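Local coordinates for protein ribulose-1,5-bisphosphate carboxylase/oxygenase large subunit (Rhodopseudomonas palustris, PDB 3QFW) that is a Rubisco-like protein of the ribulose-bisphosphate carboxylase family that probably binds magnesium and acts on a phosphorylated sugar related to the Rubisco substrate, at residues B[168-173]-B[204-209]; B[158-163]-B[355-360]; B[278-283]-B[337-342]. All blocks are in the same frame, centred on the assembly; numbering follows the deposited sequence.

Contact 1. Residues B[168-173]-B[204-209]; sequences GLADQA and NISGTL
With its CG swung to the far side from its backbone N (chi1 -177°), Asn204 carries its side-chain amide across to Leu169. There ND2 donates to Leu169 O at 2.9 Å, and the bond is moderately bent, with 153° at the hydrogen. The amide comes from beyond the end of the C=O (154° at the oxygen) and lies somewhat tilted out of the carbonyl plane, while the Asn204 CB rests 3.3 Å from the same Leu169 O. One residue past Leu169 and two past Asn204, the chains meet without a bond: the methyl CB of Ala170 sits 3.5 Å from Ser206 OG and 3.9 Å from Ser206 CB.

The loop that offers the carbonyl is braced from inside by Gln172, whose amide uses both ends, NE2 donating to Gly168 O (2.9 Å) and OE1 accepting from Ala170 N (2.8 Å). Gln82 of the second subunit also binds Gly168 O, and Gln172 NE2 reaches Thr75 O of that subunit, so the loop lies against the dimer partner. Asn204 N is held by Asp165 at the end of the adjoining strand. A leucine in place of Asn204 would probably leave the buried Leu169 O without this donor and remove the one hydrogen bond between the two segments.

The loops follow neighbouring parallel strands, 162-165 and 200-202, at the C-terminal rim where TIM-barrel enzymes, Rubisco included, carry their active sites. A single hydrogen bond from a neutral side-chain amide, with little apolar packing, implies that this tie depends on exact placement of the donor rather than on charge or bulk.

Contact 2. Residues B[158-163]-B[355-360]; sequences GGVDLI and EQASRF
Gly158 lies close against helix 353-366, at Ala357 and Ser358, and its CA comes to 4.3 Å from that of Ser358. Having no side chain is what permits this: a CB on Gly158 would point at the helix and fall 2.7 Å from Ala357 CB. As it is, the Ala357 methyl faces Gly158 CA directly, at 4.2 Å. Ser358 meets the glycine with its hydroxyl, OG standing 3.4 Å from Gly158 CA. That oxygen is set opposite the residue's own carbonyl carbon (chi1 -62°) and spends its hydrogen bonding on Thr354 O, one helical turn back, so that toward Gly158 it offers only van der Waals contact. The backbone adds a CA-H...O contact, Ser358 CA to Gly158 O, 3.5 Å long with 148° at the hydrogen. Two residues after the glycine, Val160 extends the apolar side of the patch, its CG2 reaching Ala357 CB at 4.3 Å. Gly159 turns the chain away from the end of helix 145-157 in a Schellman motif, with positive phi (93°), before it enters strand 162-165, which runs parallel between strands 133-138 and 200-202. The last outer helix thus meets the C-terminal end of the first, at the turn from helix 145-157 into strand 162-165 of the second beta-alpha unit, as expected where the last strand of a TIM barrel comes round beside the first.

Contact 3. Residues B[278-283]-B[337-342]; sequences ADATVF and DVMLLI
Met339 and Ala280 meet methyl to methyl, tip to tip: CE of the methionine is 3.9 Å from CB of the alanine, and the SD-CE and CA-CB bonds run almost at one another. The methionine gets there through an extended start, its CG placed opposite the backbone N (chi1 -175°), followed by a bend at the sulfur (chi3 56°) that turns the methyl back toward Ala280. Two residues along each strand, Val282 and Leu341 approach differently. Their side chains cross obliquely, with Leu341 CD2 arriving nearly head-on while Val282 CG1 presents its flank, 4.2 Å away. CG1 is the branch lying opposite the valine's backbone N (chi1 177°), whereas CG2 is directed to another side and lies farther from the leucine.

The backbones themselves stay apart, the CA atoms of Ala280 and Met339 being 8.3 Å from one another, because strand 315-319 runs between them. This is the inside of a TIM barrel: strands 280-284 and 339-341 stand on either side of strand 315-319, and alternate residues on each turn inward so that their side chains reach past the intervening strand. Thr317 of that strand touches both Ala280 and Met339, and Ala319 borders Leu341. On the other side, Met339 packs against Leu133 and Ala135 of strand 133-138, and Leu341 also rests on Ala135. Residues that alternate with these face outward: Leu340 lies on Leu330 and Leu331 of helix 327-334, and Thr281 OG1 bonds to Leu269 O on helix 265-276.

In the fold
Contact 3 lies deepest, its centre about 8 Å from that of the chain, and is wholly apolar, made between inward residues of barrel strands. Contact 2, its centre about 22 Å from that of the chain, joins a partly exposed helix to a turn and works by small residues in close packing. Contact 1, centred about 18 Å from the same point, is buried too, but at the loop-bearing rim and near the second subunit, and it alone relies on a cross-segment hydrogen bond. Contacts 2 and 3 adjoin: Phe360 CZ packs on Leu340 CB at 3.8 Å. Strand 162-165 leads out of contact 2 into the loop of contact 1, although these two sites do not touch.

Contact 1. Residues B[168-173]-B[204-209]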
loop_
_atom_site.group_PDB
_atom_site.type_symbol
_atom_site.label_atom_id
_atom_site.label_comp_id
_atom_site.label_asym_id
_atom_site.label_seq_id
_atom_site.Cartn_x
_atom_site.Cartn_y
_atom_site.Cartn_z
ATOM N N GLY B 168 -4.057 -13.557 7.666
ATOM C CA GLY B 168 -5.347 -13.560 7.006
ATOM C C GLY B 168 -6.512 -13.447 7.963
ATOM O O GLY B 168 -7.642 -13.164 7.557
ATOM N N LEU B 169 -6.244 -13.657 9.242
ATOM C CA LEU B 169 -7.278 -13.534 10.257
ATOM C C LEU B 169 -7.526 -12.071 10.547
ATOM O O LEU B 169 -6.601 -11.314 10.845
ATOM C CB LEU B 169 -6.880 -14.270 11.539
ATOM C CG LEU B 169 -7.081 -15.783 11.542
ATOM C CD1 LEU B 169 -6.284 -16.418 12.677
ATOM C CD2 LEU B 169 -8.556 -16.136 11.672
ATOM N N ALA B 170 -8.783 -11.666 10.441
ATOM C CA ALA B 170 -9.142 -10.288 10.719
ATOM C C ALA B 170 -10.366 -10.254 11.612
ATOM O O ALA B 170 -10.268 -10.498 12.805
ATOM C CB ALA B 170 -9.377 -9.521 9.424
ATOM N N ASP B 171 -11.525 -9.969 11.033
ATOM C CA ASP B 171 -12.737 -9.834 11.829
ATOM C C ASP B 171 -13.882 -10.607 11.177
ATOM O O ASP B 171 -15.034 -10.179 11.200
ATOM C CB ASP B 171 -13.071 -8.350 11.993
ATOM C CG ASP B 171 -14.009 -8.070 13.158
ATOM O OD1 ASP B 171 -14.137 -8.918 14.074
ATOM O OD2 ASP B 171 -14.606 -6.969 13.154
ATOM N N GLN B 172 -13.554 -11.760 10.601
ATOM C CA GLN B 172 -14.548 -12.576 9.911
ATOM C C GLN B 172 -15.577 -13.163 10.874
ATOM O O GLN B 172 -15.261 -13.458 12.020
ATOM C CB GLN B 172 -13.867 -13.695 9.124
ATOM C CG GLN B 172 -12.906 -13.204 8.047
ATOM C CD GLN B 172 -11.457 -13.199 8.514
ATOM O OE1 GLN B 172 -11.162 -12.863 9.658
ATOM N NE2 GLN B 172 -10.549 -13.594 7.630
ATOM N N ALA B 173 -16.811 -13.322 10.406
ATOM C CA ALA B 173 -17.862 -13.911 11.232
ATOM C C ALA B 173 -17.378 -15.233 11.804
ATOM O O ALA B 173 -17.717 -15.595 12.931
ATOM C CB ALA B 173 -19.134 -14.111 10.417
ATOM N N ASN B 204 -4.046 -10.167 14.946
ATOM C CA ASN B 204 -3.939 -9.273 13.802
ATOM C C ASN B 204 -5.008 -8.196 13.829
ATOM O O ASN B 204 -6.198 -8.498 13.712
ATOM C CB ASN B 204 -4.008 -10.049 12.483
ATOM C CG ASN B 204 -3.824 -9.147 11.274
ATOM O OD1 ASN B 204 -2.787 -8.502 11.128
ATOM N ND2 ASN B 204 -4.840 -9.090 10.405
ATOM N N ILE B 205 -4.595 -6.943 13.989
ATOM C CA ILE B 205 -5.543 -5.827 13.903
ATOM C C ILE B 205 -5.672 -5.289 12.474
ATOM O O ILE B 205 -4.693 -5.257 11.732
ATOM C CB ILE B 205 -5.218 -4.699 14.891
ATOM C CG1 ILE B 205 -3.806 -4.158 14.647
ATOM C CG2 ILE B 205 -5.350 -5.220 16.318
ATOM C CD1 ILE B 205 -3.560 -2.809 15.282
ATOM N N SER B 206 -6.884 -4.850 12.121
ATOM C CA SER B 206 -7.306 -4.698 10.730
ATOM C C SER B 206 -8.227 -3.501 10.473
ATOM O O SER B 206 -8.825 -2.952 11.398
ATOM C CB SER B 206 -8.086 -5.957 10.320
ATOM O OG SER B 206 -7.607 -6.470 9.099
ATOM N N GLY B 207 -8.351 -3.123 9.201
ATOM C CA GLY B 207 -9.378 -2.181 8.770
ATOM C C GLY B 207 -8.951 -0.722 8.767
ATOM O O GLY B 207 -7.799 -0.410 8.478
ATOM N N THR B 208 -9.886 0.176 9.080
ATOM C CA THR B 208 -9.578 1.605 9.168
ATOM C C THR B 208 -8.870 1.867 10.488
ATOM O O THR B 208 -8.821 0.995 11.351
ATOM C CB THR B 208 -10.850 2.477 9.177
ATOM O OG1 THR B 208 -11.574 2.248 10.392
ATOM C CG2 THR B 208 -11.755 2.183 7.962
ATOM N N LEU B 209 -8.342 3.072 10.657
ATOM C CA LEU B 209 -7.714 3.442 11.920
ATOM C C LEU B 209 -8.702 3.271 13.075
ATOM O O LEU B 209 -8.312 2.875 14.171
ATOM C CB LEU B 209 -7.180 4.873 11.865
ATOM C CG LEU B 209 -6.462 5.408 13.107
ATOM C CD1 LEU B 209 -5.304 4.499 13.530
ATOM C CD2 LEU B 209 -5.985 6.833 12.844
#

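Contact 2. Residues B[158-163]-B[355-360]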
loop_
_atom_site.group_PDB
_atom_site.type_symbol
_atom_site.label_atom_id
_atom_site.label_comp_id
_atom_site.label_asym_id
_atom_site.label_seq_id
_atom_site.Cartn_x
_atom_site.Cartn_y
_atom_site.Cartn_z
ATOM N N GLY B 158 4.424 -25.790 24.605
ATOM C CA GLY B 158 5.701 -26.238 24.078
ATOM C C GLY B 158 6.848 -25.264 24.262
ATOM O O GLY B 158 8.000 -25.582 23.959
ATOM N N GLY B 159 6.546 -24.075 24.768
ATOM C CA GLY B 159 7.581 -23.095 25.062
ATOM C C GLY B 159 7.871 -22.095 23.946
ATOM O O GLY B 159 8.848 -21.348 24.004
ATOM N N VAL B 160 7.023 -22.079 22.927
ATOM C CA VAL B 160 7.142 -21.102 21.841
ATOM C C VAL B 160 7.057 -19.685 22.409
ATOM O O VAL B 160 6.174 -19.392 23.210
ATOM C CB VAL B 160 6.027 -21.308 20.803
ATOM C CG1 VAL B 160 6.107 -20.260 19.683
ATOM C CG2 VAL B 160 6.103 -22.708 20.230
ATOM N N ASP B 161 7.965 -18.804 21.995
ATOM C CA ASP B 161 7.977 -17.431 22.506
ATOM C C ASP B 161 6.813 -16.535 22.036
ATOM O O ASP B 161 6.256 -15.764 22.831
ATOM C CB ASP B 161 9.313 -16.758 22.187
ATOM C CG ASP B 161 10.490 -17.513 22.762
ATOM O OD1 ASP B 161 10.605 -17.563 24.007
ATOM O OD2 ASP B 161 11.300 -18.049 21.971
ATOM N N LEU B 162 6.446 -16.621 20.756
ATOM C CA LEU B 162 5.375 -15.764 20.238
ATOM C C LEU B 162 4.405 -16.512 19.330
ATOM O O LEU B 162 4.800 -17.237 18.416
ATOM C CB LEU B 162 5.932 -14.504 19.546
ATOM C CG LEU B 162 4.949 -13.457 18.983
ATOM C CD1 LEU B 162 3.708 -13.312 19.851
ATOM C CD2 LEU B 162 5.611 -12.087 18.793
ATOM N N ILE B 163 3.127 -16.344 19.636
ATOM C CA ILE B 163 2.051 -16.912 18.855
ATOM C C ILE B 163 1.341 -15.760 18.164
ATOM O O ILE B 163 0.892 -14.814 18.808
ATOM C CB ILE B 163 1.079 -17.683 19.748
ATOM C CG1 ILE B 163 1.836 -18.826 20.450
ATOM C CG2 ILE B 163 -0.109 -18.194 18.936
ATOM C CD1 ILE B 163 0.984 -19.673 21.339
ATOM N N GLU B 355 4.431 -31.729 21.881
ATOM C CA GLU B 355 5.669 -32.495 21.817
ATOM C C GLU B 355 6.598 -32.000 20.712
ATOM O O GLU B 355 7.788 -31.757 20.950
ATOM C CB GLU B 355 5.375 -33.989 21.629
ATOM C CG GLU B 355 6.615 -34.836 21.388
ATOM C CD GLU B 355 6.271 -36.277 21.059
ATOM O OE1 GLU B 355 5.065 -36.589 20.968
ATOM O OE2 GLU B 355 7.203 -37.096 20.896
ATOM N N GLN B 356 6.052 -31.847 19.508
ATOM C CA GLN B 356 6.839 -31.414 18.359
ATOM C C GLN B 356 7.290 -29.962 18.494
ATOM O O GLN B 356 8.359 -29.597 18.008
ATOM C CB GLN B 356 6.065 -31.622 17.052
ATOM C CG GLN B 356 5.722 -33.076 16.754
ATOM C CD GLN B 356 6.936 -33.994 16.792
ATOM O OE1 GLN B 356 8.076 -33.549 16.658
ATOM N NE2 GLN B 356 6.692 -35.287 16.975
ATOM N N ALA B 357 6.473 -29.143 19.150
ATOM C CA ALA B 357 6.821 -27.746 19.416
ATOM C C ALA B 357 7.972 -27.660 20.410
ATOM O O ALA B 357 8.885 -26.844 20.267
ATOM C CB ALA B 357 5.633 -27.011 19.966
ATOM N N SER B 358 7.910 -28.493 21.438
ATOM C CA SER B 358 8.977 -28.538 22.424
ATOM C C SER B 358 10.273 -28.936 21.739
ATOM O O SER B 358 11.331 -28.387 22.026
ATOM C CB SER B 358 8.643 -29.537 23.538
ATOM O OG SER B 358 7.470 -29.151 24.236
ATOM N N ARG B 359 10.174 -29.892 20.825
ATOM C CA ARG B 359 11.325 -30.366 20.073
ATOM C C ARG B 359 12.018 -29.193 19.404
ATOM O O ARG B 359 13.231 -29.032 19.501
ATOM C CB ARG B 359 10.875 -31.370 19.010
ATOM C CG ARG B 359 11.330 -32.789 19.256
ATOM C CD ARG B 359 12.768 -32.982 18.803
ATOM N NE ARG B 359 13.322 -34.251 19.267
ATOM C CZ ARG B 359 13.037 -35.435 18.734
ATOM N NH1 ARG B 359 12.191 -35.524 17.716
ATOM N NH2 ARG B 359 13.594 -36.535 19.226
ATOM N N PHE B 360 11.230 -28.376 18.716
ATOM C CA PHE B 360 11.758 -27.209 18.023
ATOM C C PHE B 360 12.363 -26.214 19.005
ATOM O O PHE B 360 13.510 -25.790 18.859
ATOM C CB PHE B 360 10.654 -26.534 17.214
ATOM C CG PHE B 360 11.108 -25.309 16.480
ATOM C CD1 PHE B 360 11.555 -25.395 15.173
ATOM C CD2 PHE B 360 11.087 -24.070 17.098
ATOM C CE1 PHE B 360 11.976 -24.260 14.493
ATOM C CE2 PHE B 360 11.504 -22.931 16.419
ATOM C CZ PHE B 360 11.956 -23.031 15.127
#

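Contact 3. Residues B[278-283]-B[337-342]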
loop_
_atom_site.group_PDB
_atom_site.type_symbol
_atom_site.label_atom_id
_atom_site.label_comp_id
_atom_site.label_asym_id
_atom_site.label_seq_id
_atom_site.Cartn_x
_atom_site.Cartn_y
_atom_site.Cartn_z
ATOM N N ALA B 278 8.095 -1.064 14.243
ATOM C CA ALA B 278 7.960 -2.505 14.347
ATOM C C ALA B 278 9.024 -3.069 15.315
ATOM O O ALA B 278 10.202 -2.758 15.193
ATOM C CB ALA B 278 8.086 -3.149 12.984
ATOM N N ASP B 279 8.602 -3.889 16.273
ATOM C CA ASP B 279 9.553 -4.529 17.185
ATOM C C ASP B 279 10.046 -5.851 16.626
ATOM O O ASP B 279 11.176 -6.280 16.917
ATOM C CB ASP B 279 8.937 -4.744 18.559
ATOM C CG ASP B 279 8.469 -3.453 19.184
ATOM O OD1 ASP B 279 9.327 -2.599 19.488
ATOM O OD2 ASP B 279 7.249 -3.303 19.375
ATOM N N ALA B 280 9.201 -6.499 15.833
ATOM C CA ALA B 280 9.630 -7.665 15.075
ATOM C C ALA B 280 9.104 -7.520 13.662
ATOM O O ALA B 280 8.105 -6.839 13.425
ATOM C CB ALA B 280 9.135 -8.961 15.705
ATOM N N THR B 281 9.779 -8.146 12.713
ATOM C CA THR B 281 9.352 -8.003 11.335
ATOM C C THR B 281 9.422 -9.340 10.594
ATOM O O THR B 281 10.489 -9.968 10.491
ATOM C CB THR B 281 10.112 -6.851 10.619
ATOM O OG1 THR B 281 9.588 -6.680 9.305
ATOM C CG2 THR B 281 11.626 -7.128 10.536
ATOM N N VAL B 282 8.256 -9.777 10.117
ATOM C CA VAL B 282 8.109 -11.062 9.448
ATOM C C VAL B 282 8.486 -10.929 7.970
ATOM O O VAL B 282 8.164 -9.940 7.332
ATOM C CB VAL B 282 6.654 -11.582 9.571
ATOM C CG1 VAL B 282 6.463 -12.894 8.812
ATOM C CG2 VAL B 282 6.256 -11.724 11.037
ATOM N N PHE B 283 9.186 -11.928 7.443
ATOM C CA PHE B 283 9.571 -11.957 6.032
ATOM C C PHE B 283 9.827 -13.397 5.618
ATOM O O PHE B 283 10.225 -14.235 6.450
ATOM C CB PHE B 283 10.824 -11.113 5.776
ATOM C CG PHE B 283 12.061 -11.615 6.495
ATOM C CD1 PHE B 283 13.026 -12.344 5.820
ATOM C CD2 PHE B 283 12.254 -11.329 7.832
ATOM C CE1 PHE B 283 14.173 -12.789 6.478
ATOM C CE2 PHE B 283 13.398 -11.777 8.507
ATOM C CZ PHE B 283 14.349 -12.509 7.824
ATOM N N ASP B 337 20.242 -13.483 17.227
ATOM C CA ASP B 337 19.333 -12.342 17.325
ATOM C C ASP B 337 18.271 -12.422 16.221
ATOM O O ASP B 337 18.254 -11.623 15.278
ATOM C CB ASP B 337 20.099 -11.023 17.246
ATOM C CG ASP B 337 20.820 -10.678 18.541
ATOM O OD1 ASP B 337 20.480 -11.248 19.603
ATOM O OD2 ASP B 337 21.724 -9.816 18.491
ATOM N N VAL B 338 17.385 -13.398 16.363
ATOM C CA VAL B 338 16.430 -13.755 15.325
ATOM C C VAL B 338 15.290 -14.515 15.986
ATOM O O VAL B 338 15.487 -15.171 17.016
ATOM C CB VAL B 338 17.094 -14.653 14.261
ATOM C CG1 VAL B 338 17.483 -16.006 14.868
ATOM C CG2 VAL B 338 16.184 -14.847 13.049
ATOM N N MET B 339 14.093 -14.409 15.420
ATOM C CA MET B 339 12.967 -15.227 15.870
ATOM C C MET B 339 12.491 -16.119 14.717
ATOM O O MET B 339 11.958 -15.626 13.716
ATOM C CB MET B 339 11.825 -14.341 16.385
ATOM C CG MET B 339 10.635 -15.094 16.999
ATOM S SD MET B 339 9.563 -14.043 18.019
ATOM C CE MET B 339 9.136 -12.742 16.841
ATOM N N LEU B 340 12.695 -17.426 14.850
ATOM C CA LEU B 340 12.302 -18.361 13.797
ATOM C C LEU B 340 10.807 -18.660 13.823
ATOM O O LEU B 340 10.271 -19.147 14.811
ATOM C CB LEU B 340 13.108 -19.668 13.900
ATOM C CG LEU B 340 14.633 -19.536 13.910
ATOM C CD1 LEU B 340 15.273 -20.904 14.076
ATOM C CD2 LEU B 340 15.164 -18.849 12.663
ATOM N N LEU B 341 10.124 -18.369 12.725
ATOM C CA LEU B 341 8.697 -18.661 12.655
ATOM C C LEU B 341 8.477 -20.022 12.019
ATOM O O LEU B 341 8.827 -20.227 10.862
ATOM C CB LEU B 341 7.976 -17.572 11.862
ATOM C CG LEU B 341 6.462 -17.680 11.701
ATOM C CD1 LEU B 341 5.785 -17.562 13.043
ATOM C CD2 LEU B 341 5.974 -16.583 10.748
ATOM N N ILE B 342 7.942 -20.970 12.781
ATOM C CA ILE B 342 7.420 -22.184 12.164
ATOM C C ILE B 342 5.896 -22.219 12.246
ATOM O O ILE B 342 5.207 -22.016 11.247
ATOM C CB ILE B 342 7.977 -23.454 12.794
ATOM C CG1 ILE B 342 7.537 -24.668 11.970
ATOM C CG2 ILE B 342 7.487 -23.586 14.227
ATOM C CD1 ILE B 342 7.359 -24.367 10.479
#